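Local coordinates for Lin1840 protein (Listeria innocua serovar 6a, PDB 4ZOC) that probably hydrolyses terminal, non-reducing beta-D-glucosyl residues with release of beta-D-glucose, as a family 3 beta-glucosidase involved in beta-1,2-glucan metabolism, at residues V87-V92 with V133-M138; Q185-V190 with G230-M235; I393-P398 with V459-L464. The protein carries 2 engineered substitutions. One frame throughout, in Å; residues are numbered along the deposited sequence.

Overall arrangement
Interactions 1 and 2 lie side by side in the parallel TIM-barrel sheet of the N-terminal domain, their centres about 8 Å apart, because strands 133-134 and 187-193 are neighbours. Thr-134 N and Ala-187 O, 2.9 Å apart, probably bond across that seam, and Phe-135 CD1 packs on Met-235 CE at 3.4 Å. Both approach a bound beta-D-glucopyranose: the side chain of Asp-91 comes within about 6 Å of one and that of Met-235 within about 8 Å. Interaction 3 belongs to the C-terminal domain, its centre about 37 Å from that of interaction 1 and about 42 Å from that of interaction 2, and touches neither.

Interaction 1: V87-V92 with V133-M138; sequences VFMADV and VTFSPM
Met-89 and Val-133 lie side by side and point the same way from paired parallel strands, with Met-89 CG 3.7 Å from Val-133 CB. The Phe-135 side chain crosses that of Met-89 at about a right angle. The backbone sets Met-89 CB 3.5 Å from Phe-135 CZ; CG beside the backbone N (chi1 -48°) and an extended chain then carry SD along the ring, 3.6 Å from Phe-135 CE1 and 4.8 Å from the ring centroid, an oblique Met-aromatic contact. At the other end of the ring the Asp-91 carboxylate, its plane turned 52° from that of the ring, comes to the edge, OD1 3.3 Å from Phe-135 CD2. The backbone ladder runs from Val-133 N to Phe-88 O, from Ala-90 N to Val-133 O and from Phe-135 N to Ala-90 O. Beyond the end of strand 87-90 a side chain holds on: Thr-134 OG1, anti to its backbone N, donates to Val-92 O at 2.7 Å, from above the carbonyl plane. Phe-135 centres an inverse gamma turn, and its carbonyl O accepts a bond from Lys-191 NZ. Met-89 and Val-133 both touch Leu-233 of the non-adjacent strand 233-236, a meeting of side chains inside the closed beta barrel that marks the TIM-barrel core.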
ATOM      1  N   VAL A  87      39.455  -5.513  -6.000  1.00 13.65           N
ATOM      2  CA  VAL A  87      38.583  -6.363  -5.165  1.00 10.91           C
ATOM      3  C   VAL A  87      37.439  -6.884  -6.048  1.00  9.20           C
ATOM      4  O   VAL A  87      36.937  -6.136  -6.887  1.00  9.19           O
ATOM      5  CB  VAL A  87      38.047  -5.628  -3.851  1.00 10.50           C
ATOM      6  CG1 VAL A  87      37.345  -4.304  -4.191  1.00  9.74           C
ATOM      7  CG2 VAL A  87      37.233  -6.616  -3.044  1.00 10.46           C
ATOM      8  N   PHE A  88      37.125  -8.183  -5.915  1.00  8.21           N
ATOM      9  CA  PHE A  88      36.172  -8.925  -6.766  1.00  8.13           C
ATOM     10  C   PHE A  88      34.938  -9.251  -5.955  1.00  7.77           C
ATOM     11  O   PHE A  88      35.012  -9.905  -4.890  1.00  8.95           O
ATOM     12  CB  PHE A  88      36.819 -10.240  -7.236  1.00  8.43           C
ATOM     13  CG  PHE A  88      37.860 -10.054  -8.329  1.00  9.77           C
ATOM     14  CD1 PHE A  88      39.149  -9.571  -8.024  1.00 10.21           C
ATOM     15  CD2 PHE A  88      37.522 -10.296  -9.657  1.00 12.01           C
ATOM     16  CE1 PHE A  88      40.053  -9.374  -9.044  1.00  9.43           C
ATOM     17  CE2 PHE A  88      38.436 -10.137 -10.691  1.00 11.96           C
ATOM     18  CZ  PHE A  88      39.706  -9.643 -10.383  1.00 10.23           C
ATOM     19  N   MET A  89      33.805  -8.817  -6.469  1.00  8.50           N
ATOM     20  CA  MET A  89      32.531  -9.008  -5.819  1.00  8.32           C
ATOM     21  C   MET A  89      31.549  -9.750  -6.724  1.00  9.04           C
ATOM     22  O   MET A  89      31.651  -9.703  -7.980  1.00  8.71           O
ATOM     23  CB  MET A  89      31.950  -7.641  -5.499  1.00  9.26           C
ATOM     24  CG  MET A  89      32.906  -6.681  -4.840  1.00  8.17           C
ATOM     25  SD  MET A  89      32.092  -5.371  -3.923  1.00  8.55           S
ATOM     26  CE  MET A  89      33.508  -4.353  -3.587  1.00  7.86           C
ATOM     27  N   ALA A  90      30.597 -10.457  -6.096  1.00  8.87           N
ATOM     28  CA  ALA A  90      29.668 -11.247  -6.921  1.00  9.63           C
ATOM     29  C   ALA A  90      28.357 -11.457  -6.196  1.00  8.48           C
ATOM     30  O   ALA A  90      28.280 -11.305  -4.974  1.00  7.49           O
ATOM     31  CB  ALA A  90      30.298 -12.590  -7.241  1.00  9.11           C
ATOM     32  N   ASP A  91      27.341 -11.829  -6.959  1.00  8.34           N
ATOM     33  CA  ASP A  91      26.037 -12.195  -6.377  1.00  9.68           C
ATOM     34  C   ASP A  91      25.996 -13.680  -6.021  1.00  9.77           C
ATOM     35  O   ASP A  91      25.715 -14.489  -6.895  1.00 13.53           O
ATOM     36  CB  ASP A  91      24.951 -11.856  -7.393  1.00 11.90           C
ATOM     37  CG  ASP A  91      24.746 -10.334  -7.483  1.00 11.76           C
ATOM     38  OD1 ASP A  91      24.258  -9.710  -6.497  1.00 17.37           O
ATOM     39  OD2 ASP A  91      25.046  -9.806  -8.496  1.00 14.94           O
ATOM     40  N   VAL A  92      26.346 -14.002  -4.763  1.00  7.36           N
ATOM     41  CA  VAL A  92      26.211 -15.313  -4.162  1.00  8.01           C
ATOM     42  C   VAL A  92      25.099 -15.247  -3.141  1.00  7.16           C
ATOM     43  O   VAL A  92      25.278 -14.855  -2.021  1.00  8.53           O
ATOM     44  CB  VAL A  92      27.585 -15.857  -3.658  1.00  8.62           C
ATOM     45  CG1 VAL A  92      27.468 -17.348  -3.433  1.00  8.70           C
ATOM     46  CG2 VAL A  92      28.642 -15.371  -4.655  1.00  7.92           C
ATOM     47  N   VAL A 133      33.886 -10.805  -2.135  1.00  8.21           N
ATOM     48  CA  VAL A 133      32.670 -10.272  -1.504  1.00  7.47           C
ATOM     49  C   VAL A 133      31.433 -10.845  -2.146  1.00  8.26           C
ATOM     50  O   VAL A 133      31.380 -10.981  -3.360  1.00  9.74           O
ATOM     51  CB  VAL A 133      32.565  -8.698  -1.775  1.00  7.49           C
ATOM     52  CG1 VAL A 133      31.370  -8.032  -1.138  1.00  8.12           C
ATOM     53  CG2 VAL A 133      33.797  -7.984  -1.323  1.00  8.97           C
ATOM     54  N   THR A 134      30.410 -11.120  -1.340  1.00  8.83           N
ATOM     55  CA  THR A 134      29.104 -11.386  -1.905  1.00  7.47           C
ATOM     56  C   THR A 134      28.085 -10.339  -1.533  1.00  8.01           C
ATOM     57  O   THR A 134      28.062  -9.874  -0.384  1.00  7.62           O
ATOM     58  CB  THR A 134      28.569 -12.774  -1.483  1.00  7.58           C
ATOM     59  OG1 THR A 134      27.273 -12.969  -2.070  1.00  9.16           O
ATOM     60  CG2 THR A 134      28.403 -12.948   0.086  1.00  6.86           C
ATOM     61  N   PHE A 135      27.172 -10.101  -2.473  1.00  8.71           N
ATOM     62  CA  PHE A 135      26.069  -9.160  -2.299  1.00  8.10           C
ATOM     63  C   PHE A 135      24.887  -9.853  -1.597  1.00  7.88           C
ATOM     64  O   PHE A 135      23.804 -10.076  -2.206  1.00  7.08           O
ATOM     65  CB  PHE A 135      25.678  -8.595  -3.607  1.00  7.49           C
ATOM     66  CG  PHE A 135      26.804  -7.811  -4.352  1.00  7.53           C
ATOM     67  CD1 PHE A 135      27.596  -6.801  -3.648  1.00  6.61           C
ATOM     68  CD2 PHE A 135      27.049  -8.049  -5.714  1.00  6.99           C
ATOM     69  CE1 PHE A 135      28.548  -6.127  -4.305  1.00  7.16           C
ATOM     70  CE2 PHE A 135      27.970  -7.276  -6.394  1.00  7.82           C
ATOM     71  CZ  PHE A 135      28.698  -6.316  -5.674  1.00  7.87           C
ATOM     72  N   SER A 136      25.142 -10.260  -0.369  1.00  7.27           N
ATOM     73  CA  SER A 136      24.214 -10.978   0.474  1.00  7.64           C
ATOM     74  C   SER A 136      24.658 -10.789   1.920  1.00  7.41           C
ATOM     75  O   SER A 136      25.848 -10.596   2.184  1.00  6.85           O
ATOM     76  CB  SER A 136      24.203 -12.485   0.099  1.00  8.47           C
ATOM     77  OG  SER A 136      23.484 -13.302   1.001  1.00 10.62           O
ATOM     78  N   PRO A 137      23.731 -10.769   2.882  1.00  6.85           N
ATOM     79  CA  PRO A 137      22.288 -11.047   2.852  1.00  7.43           C
ATOM     80  C   PRO A 137      21.412  -9.883   2.328  1.00  7.64           C
ATOM     81  O   PRO A 137      21.721  -8.701   2.486  1.00  5.59           O
ATOM     82  CB  PRO A 137      21.974 -11.325   4.297  1.00  8.53           C
ATOM     83  CG  PRO A 137      22.915 -10.447   5.043  1.00  8.71           C
ATOM     84  CD  PRO A 137      24.201 -10.525   4.247  1.00  7.35           C
ATOM     85  N   MET A 138      20.274 -10.249   1.698  1.00  9.51           N
ATOM     86  CA  MET A 138      19.222  -9.298   1.390  1.00  8.24           C
ATOM     87  C   MET A 138      18.241  -9.274   2.572  1.00  7.22           C
ATOM     88  O   MET A 138      17.599 -10.307   2.921  1.00  7.49           O
ATOM     89  CB  MET A 138      18.562  -9.732   0.080  1.00  7.45           C
ATOM     90  CG  MET A 138      17.540  -8.784  -0.456  1.00  8.60           C
ATOM     91  SD  MET A 138      15.899  -9.034   0.288  1.00  7.21           S
ATOM     92  CE  MET A 138      14.929  -8.276  -1.031  1.00  8.81           C
TER

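Interaction 2: Q185-V190 with G230-M235; sequences QMAACV and GAKLVM
Cys-189 lays its sulfur over the neighbouring strand: SG, anti to the backbone N (chi1 180°), sits 3.7 Å from Leu-233 CB and 3.8 Å from Met-235 CB, bridging two residues that lie two positions apart. Leu-233 turns CG back beside its own backbone N, and its CD1 reaches 4.1 Å from Ala-187 CB, so the apolar row continues toward the start of the strand. The other face carries Val-190 and Val-234. There Val-190 CG2, beside its own backbone N, presses on Ala-231 CB at 3.5 Å, and helix 221-228 packs against both valines. Three backbone bonds hold the parallel pair together. Leu-233 N meets Ala-188 O in the carbonyl plane, Val-190 N approaches Leu-233 O from 37° above the plane, and Met-235 N lies 2.9 Å from Val-190 O, nearly along its C=O axis. The segments diverge before this ladder, and Lys-232 leads its amine away to a salt bridge with Asp-338. Strand 187-193, the helical connection ending in helix 221-228 and the adjacent parallel strand 233-236 form a beta-alpha-beta crossover, the repeating unit of the TIM barrel; the Schellman motif at Gly-230, at positive phi, ends its helix.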
ATOM      1  N   GLN A 185      36.421 -18.113   3.801  1.00 11.22           N
ATOM      2  CA  GLN A 185      35.363 -17.128   4.134  1.00 11.51           C
ATOM      3  C   GLN A 185      35.521 -15.896   3.272  1.00 11.67           C
ATOM      4  O   GLN A 185      36.582 -15.647   2.677  1.00  8.94           O
ATOM      5  CB  GLN A 185      35.540 -16.669   5.568  1.00 14.08           C
ATOM      6  CG  GLN A 185      35.695 -17.723   6.615  1.00 19.15           C
ATOM      7  CD  GLN A 185      34.554 -18.619   6.765  1.00 20.67           C
ATOM      8  OE1 GLN A 185      34.734 -19.708   7.273  1.00 33.09           O
ATOM      9  NE2 GLN A 185      33.363 -18.221   6.317  1.00 24.87           N
ATOM     10  N   MET A 186      34.455 -15.093   3.184  1.00 11.60           N
ATOM     11  CA  MET A 186      34.456 -13.924   2.317  1.00  9.71           C
ATOM     12  C   MET A 186      33.683 -12.788   2.996  1.00 10.00           C
ATOM     13  O   MET A 186      32.952 -13.009   3.965  1.00 11.54           O
ATOM     14  CB  MET A 186      33.811 -14.269   0.983  1.00  9.54           C
ATOM     15  CG  MET A 186      32.302 -14.507   0.999  1.00 10.84           C
ATOM     16  SD  MET A 186      31.676 -15.266  -0.503  1.00 11.38           S
ATOM     17  CE  MET A 186      32.292 -14.206  -1.771  1.00 10.06           C
ATOM     18  N   ALA A 187      33.840 -11.575   2.487  1.00  9.49           N
ATOM     19  CA  ALA A 187      33.071 -10.440   2.988  1.00  7.62           C
ATOM     20  C   ALA A 187      31.617 -10.520   2.516  1.00  7.78           C
ATOM     21  O   ALA A 187      31.314 -10.836   1.356  1.00  7.61           O
ATOM     22  CB  ALA A 187      33.678  -9.150   2.575  1.00  7.67           C
ATOM     23  N   ALA A 188      30.729 -10.148   3.437  1.00  8.46           N
ATOM     24  CA  ALA A 188      29.313  -9.997   3.152  1.00  8.26           C
ATOM     25  C   ALA A 188      28.982  -8.537   2.921  1.00  9.29           C
ATOM     26  O   ALA A 188      29.633  -7.676   3.462  1.00 10.05           O
ATOM     27  CB  ALA A 188      28.508 -10.580   4.312  1.00  8.76           C
ATOM     28  N   CYS A 189      27.953  -8.270   2.116  1.00  9.02           N
ATOM     29  CA  CYS A 189      27.443  -6.977   1.838  1.00  9.21           C
ATOM     30  C   CYS A 189      25.914  -7.011   2.059  1.00  8.81           C
ATOM     31  O   CYS A 189      25.174  -7.613   1.306  1.00  9.32           O
ATOM     32  CB  CYS A 189      27.685  -6.595   0.387  1.00  9.65           C
ATOM     33  SG  CYS A 189      27.097  -4.997  -0.106  1.00  9.59           S
ATOM     34  N   VAL A 190      25.492  -6.291   3.072  1.00  7.42           N
ATOM     35  CA  VAL A 190      24.064  -6.129   3.442  1.00  7.94           C
ATOM     36  C   VAL A 190      23.386  -5.347   2.349  1.00  8.25           C
ATOM     37  O   VAL A 190      23.936  -4.343   1.931  1.00  7.13           O
ATOM     38  CB  VAL A 190      23.964  -5.376   4.817  1.00  9.98           C
ATOM     39  CG1 VAL A 190      22.575  -4.853   5.141  1.00  9.97           C
ATOM     40  CG2 VAL A 190      24.376  -6.290   5.971  1.00  8.87           C
ATOM     41  N   GLY A 230      28.940  -7.430  12.163  1.00 13.98           N
ATOM     42  CA  GLY A 230      30.208  -7.257  11.463  1.00 12.24           C
ATOM     43  C   GLY A 230      30.186  -7.314   9.975  1.00 12.29           C
ATOM     44  O   GLY A 230      31.263  -7.457   9.364  1.00  8.97           O
ATOM     45  N   ALA A 231      28.988  -7.234   9.358  1.00  9.73           N
ATOM     46  CA  ALA A 231      28.958  -7.229   7.862  1.00 10.13           C
ATOM     47  C   ALA A 231      29.910  -6.187   7.304  1.00  8.83           C
ATOM     48  O   ALA A 231      29.877  -5.003   7.719  1.00  9.43           O
ATOM     49  CB  ALA A 231      27.555  -6.968   7.327  1.00 10.71           C
ATOM     50  N   LYS A 232      30.762  -6.577   6.361  1.00  9.27           N
ATOM     51  CA  LYS A 232      31.763  -5.632   5.871  1.00 10.46           C
ATOM     52  C   LYS A 232      31.299  -4.510   5.013  1.00  9.91           C
ATOM     53  O   LYS A 232      31.876  -3.418   5.100  1.00 12.06           O
ATOM     54  CB  LYS A 232      32.927  -6.369   5.236  1.00  9.44           C
ATOM     55  CG  LYS A 232      33.783  -7.110   6.298  1.00 12.04           C
ATOM     56  CD  LYS A 232      34.742  -6.135   6.912  1.00 16.76           C
ATOM     57  CE  LYS A 232      35.617  -6.648   8.008  1.00 20.06           C
ATOM     58  NZ  LYS A 232      36.343  -5.441   8.547  1.00 19.92           N
ATOM     59  N   LEU A 233      30.311  -4.735   4.127  1.00  8.65           N
ATOM     60  CA  LEU A 233      29.847  -3.708   3.209  1.00  7.75           C
ATOM     61  C   LEU A 233      28.319  -3.518   3.337  1.00  7.26           C
ATOM     62  O   LEU A 233      27.640  -4.401   3.849  1.00  7.28           O
ATOM     63  CB  LEU A 233      30.126  -4.074   1.750  1.00  8.38           C
ATOM     64  CG  LEU A 233      31.597  -4.154   1.281  1.00  9.29           C
ATOM     65  CD1 LEU A 233      32.220  -5.488   1.619  1.00 11.83           C
ATOM     66  CD2 LEU A 233      31.655  -3.879  -0.230  1.00  9.24           C
ATOM     67  N   VAL A 234      27.826  -2.393   2.879  1.00  8.75           N
ATOM     68  CA  VAL A 234      26.412  -2.143   2.695  1.00  9.24           C
ATOM     69  C   VAL A 234      26.196  -1.669   1.276  1.00  8.65           C
ATOM     70  O   VAL A 234      27.025  -0.939   0.730  1.00  7.87           O
ATOM     71  CB  VAL A 234      25.908  -1.118   3.712  1.00 10.98           C
ATOM     72  CG1 VAL A 234      24.430  -0.749   3.484  1.00 11.95           C
ATOM     73  CG2 VAL A 234      26.065  -1.680   5.091  1.00 11.32           C
ATOM     74  N   MET A 235      25.064  -2.030   0.669  1.00  8.61           N
ATOM     75  CA  MET A 235      24.745  -1.582  -0.684  1.00  7.28           C
ATOM     76  C   MET A 235      23.492  -0.706  -0.636  1.00  7.17           C
ATOM     77  O   MET A 235      22.564  -1.002   0.140  1.00  6.38           O
ATOM     78  CB  MET A 235      24.465  -2.796  -1.620  1.00  7.04           C
ATOM     79  CG  MET A 235      24.003  -2.433  -3.018  1.00  7.79           C
ATOM     80  SD  MET A 235      23.435  -3.817  -4.002  1.00  9.23           S
ATOM     81  CE  MET A 235      24.980  -4.723  -4.191  1.00 11.84           C
TER

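Interaction 3: I393-P398 with V459-L464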
ATOM      1  N   ILE A 393       2.902 -44.061  -8.667  1.00 11.12           N
ATOM      2  CA  ILE A 393       2.798 -42.606  -8.758  1.00  9.43           C
ATOM      3  C   ILE A 393       2.634 -42.207 -10.211  1.00 10.12           C
ATOM      4  O   ILE A 393       3.448 -42.535 -11.089  1.00 14.60           O
ATOM      5  CB  ILE A 393       4.071 -41.920  -8.220  1.00 10.67           C
ATOM      6  CG1 ILE A 393       4.153 -42.138  -6.719  1.00 13.71           C
ATOM      7  CG2 ILE A 393       4.014 -40.428  -8.594  1.00 11.81           C
ATOM      8  CD1 ILE A 393       5.496 -41.711  -6.086  1.00 13.92           C
ATOM      9  N   ALA A 394       1.593 -41.463 -10.494  1.00 10.42           N
ATOM     10  CA  ALA A 394       1.547 -40.653 -11.722  1.00  9.57           C
ATOM     11  C   ALA A 394       2.032 -39.246 -11.370  1.00 10.43           C
ATOM     12  O   ALA A 394       1.437 -38.511 -10.560  1.00  9.26           O
ATOM     13  CB  ALA A 394       0.139 -40.586 -12.303  1.00 13.34           C
ATOM     14  N   LEU A 395       3.134 -38.906 -12.001  1.00 11.07           N
ATOM     15  CA  LEU A 395       3.831 -37.615 -11.805  1.00  9.69           C
ATOM     16  C   LEU A 395       3.445 -36.750 -13.001  1.00  8.73           C
ATOM     17  O   LEU A 395       3.820 -37.021 -14.139  1.00  9.87           O
ATOM     18  CB  LEU A 395       5.359 -37.824 -11.744  1.00 10.39           C
ATOM     19  CG  LEU A 395       6.146 -36.510 -11.741  1.00 11.27           C
ATOM     20  CD1 LEU A 395       5.872 -35.611 -10.558  1.00 10.88           C
ATOM     21  CD2 LEU A 395       7.609 -36.811 -11.796  1.00 10.07           C
ATOM     22  N   VAL A 396       2.667 -35.729 -12.770  1.00  8.39           N
ATOM     23  CA  VAL A 396       2.190 -34.939 -13.879  1.00  9.36           C
ATOM     24  C   VAL A 396       2.364 -33.441 -13.662  1.00  9.93           C
ATOM     25  O   VAL A 396       2.351 -32.978 -12.515  1.00 10.15           O
ATOM     26  CB  VAL A 396       0.725 -35.260 -14.258  1.00 11.64           C
ATOM     27  CG1 VAL A 396       0.468 -36.788 -14.390  1.00 10.02           C
ATOM     28  CG2 VAL A 396      -0.177 -34.799 -13.218  1.00 13.80           C
ATOM     29  N   GLY A 397       2.466 -32.700 -14.770  1.00  9.33           N
ATOM     30  CA  GLY A 397       2.510 -31.271 -14.723  1.00  8.81           C
ATOM     31  C   GLY A 397       3.781 -30.610 -15.170  1.00  8.11           C
ATOM     32  O   GLY A 397       4.699 -31.268 -15.624  1.00  8.68           O
ATOM     33  N   PRO A 398       3.817 -29.279 -15.084  1.00  7.71           N
ATOM     34  CA  PRO A 398       4.959 -28.533 -15.614  1.00  7.41           C
ATOM     35  C   PRO A 398       6.255 -28.613 -14.852  1.00  7.76           C
ATOM     36  O   PRO A 398       7.307 -28.365 -15.486  1.00 10.59           O
ATOM     37  CB  PRO A 398       4.448 -27.120 -15.693  1.00  8.58           C
ATOM     38  CG  PRO A 398       3.373 -27.032 -14.684  1.00  8.71           C
ATOM     39  CD  PRO A 398       2.739 -28.393 -14.668  1.00  7.47           C
ATOM     40  N   VAL A 459      -1.754 -42.963  -7.028  1.00 13.88           N
ATOM     41  CA  VAL A 459      -1.753 -41.590  -6.456  1.00 12.72           C
ATOM     42  C   VAL A 459      -1.105 -40.680  -7.491  1.00 13.47           C
ATOM     43  O   VAL A 459      -0.298 -41.120  -8.380  1.00 13.53           O
ATOM     44  CB  VAL A 459      -0.957 -41.492  -5.141  1.00 16.85           C
ATOM     45  CG1 VAL A 459      -1.524 -42.441  -4.095  1.00 21.51           C
ATOM     46  CG2 VAL A 459       0.476 -41.836  -5.390  1.00 15.48           C
ATOM     47  N   VAL A 460      -1.437 -39.393  -7.406  1.00 10.62           N
ATOM     48  CA  VAL A 460      -0.971 -38.444  -8.361  1.00 10.58           C
ATOM     49  C   VAL A 460      -0.127 -37.468  -7.611  1.00  8.76           C
ATOM     50  O   VAL A 460      -0.517 -36.980  -6.562  1.00  8.91           O
ATOM     51  CB  VAL A 460      -2.106 -37.683  -9.011  1.00 10.59           C
ATOM     52  CG1 VAL A 460      -1.631 -36.702 -10.071  1.00  9.23           C
ATOM     53  CG2 VAL A 460      -3.171 -38.647  -9.568  1.00 11.61           C
ATOM     54  N   VAL A 461       1.074 -37.273  -8.106  1.00  7.92           N
ATOM     55  CA  VAL A 461       1.922 -36.187  -7.658  1.00  7.34           C
ATOM     56  C   VAL A 461       1.803 -35.139  -8.800  1.00  8.32           C
ATOM     57  O   VAL A 461       2.368 -35.335  -9.931  1.00  9.37           O
ATOM     58  CB  VAL A 461       3.410 -36.624  -7.452  1.00  7.98           C
ATOM     59  CG1 VAL A 461       4.281 -35.379  -7.155  1.00  7.25           C
ATOM     60  CG2 VAL A 461       3.643 -37.599  -6.357  1.00  8.51           C
ATOM     61  N   LEU A 462       1.145 -33.998  -8.500  1.00  7.70           N
ATOM     62  CA  LEU A 462       0.809 -32.976  -9.463  1.00  7.54           C
ATOM     63  C   LEU A 462       1.839 -31.893  -9.190  1.00  7.02           C
ATOM     64  O   LEU A 462       1.794 -31.210  -8.168  1.00  6.36           O
ATOM     65  CB  LEU A 462      -0.586 -32.458  -9.215  1.00  8.70           C
ATOM     66  CG  LEU A 462      -1.023 -31.294 -10.101  1.00 10.42           C
ATOM     67  CD1 LEU A 462      -0.833 -31.521 -11.613  1.00 10.71           C
ATOM     68  CD2 LEU A 462      -2.511 -30.970  -9.889  1.00 13.02           C
ATOM     69  N   ALA A 463       2.794 -31.767 -10.078  1.00  7.48           N
ATOM     70  CA  ALA A 463       3.918 -30.849  -9.870  1.00  6.87           C
ATOM     71  C   ALA A 463       3.680 -29.573 -10.641  1.00  6.90           C
ATOM     72  O   ALA A 463       3.787 -29.526 -11.926  1.00  6.37           O
ATOM     73  CB  ALA A 463       5.252 -31.541 -10.276  1.00  7.03           C
ATOM     74  N   LEU A 464       3.345 -28.532  -9.892  1.00  6.98           N
ATOM     75  CA  LEU A 464       3.017 -27.215 -10.432  1.00  6.46           C
ATOM     76  C   LEU A 464       4.028 -26.162 -10.077  1.00  6.59           C
ATOM     77  O   LEU A 464       4.744 -26.246  -9.072  1.00  6.63           O
ATOM     78  CB  LEU A 464       1.686 -26.721  -9.852  1.00  7.09           C
ATOM     79  CG  LEU A 464       0.491 -27.689 -10.036  1.00  7.23           C
ATOM     80  CD1 LEU A 464      -0.752 -27.092  -9.355  1.00  8.02           C
ATOM     81  CD2 LEU A 464       0.277 -27.936 -11.497  1.00 10.04           C
TER
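Leu-395 and Val-461 take closely similar first torsions: Leu-395 CG (chi1 172°) and Val-461 CG1 (chi1 173°) are both anti to the backbone N, and Leu-395 CD1 crosses obliquely to 3.8 Å from that valine CG1. The second branch of Val-461, CG2, lies beside its backbone N and meets Ile-393 CG2 at 3.6 Å, so this valine fits between two side chains of the adjacent strand, Ile-393 and Leu-395. On the other face Val-396 holds CG2 in the crowded position between N and the carbonyl carbon. This methyl thereby touches Leu-462 CD1 at 3.7 Å and Val-460 CG1 at 4.0 Å. Between these two faces runs a regular parallel ladder of four short backbone bonds: Ala-394 N to Val-459 O, Val-461 N to Ala-394 O, Val-396 N to Val-461 O and Ala-463 N to Val-396 O. The last is the straightest, 165° at the hydrogen. Gly-397 lets the chain pass close to Ala-463 O; a beta carbon there would clash with that oxygen. Pro-398 has no N-H to offer, and its CD rests 3.1 Å from Ala-463 O. The strands sit inside the mixed sheet of the C-terminal domain. Strand 432-436 pairs with the outer side of 393-397, strand 500-505 flanks 459-465, and helix 484-494 covers the face bearing Val-460 and Leu-462.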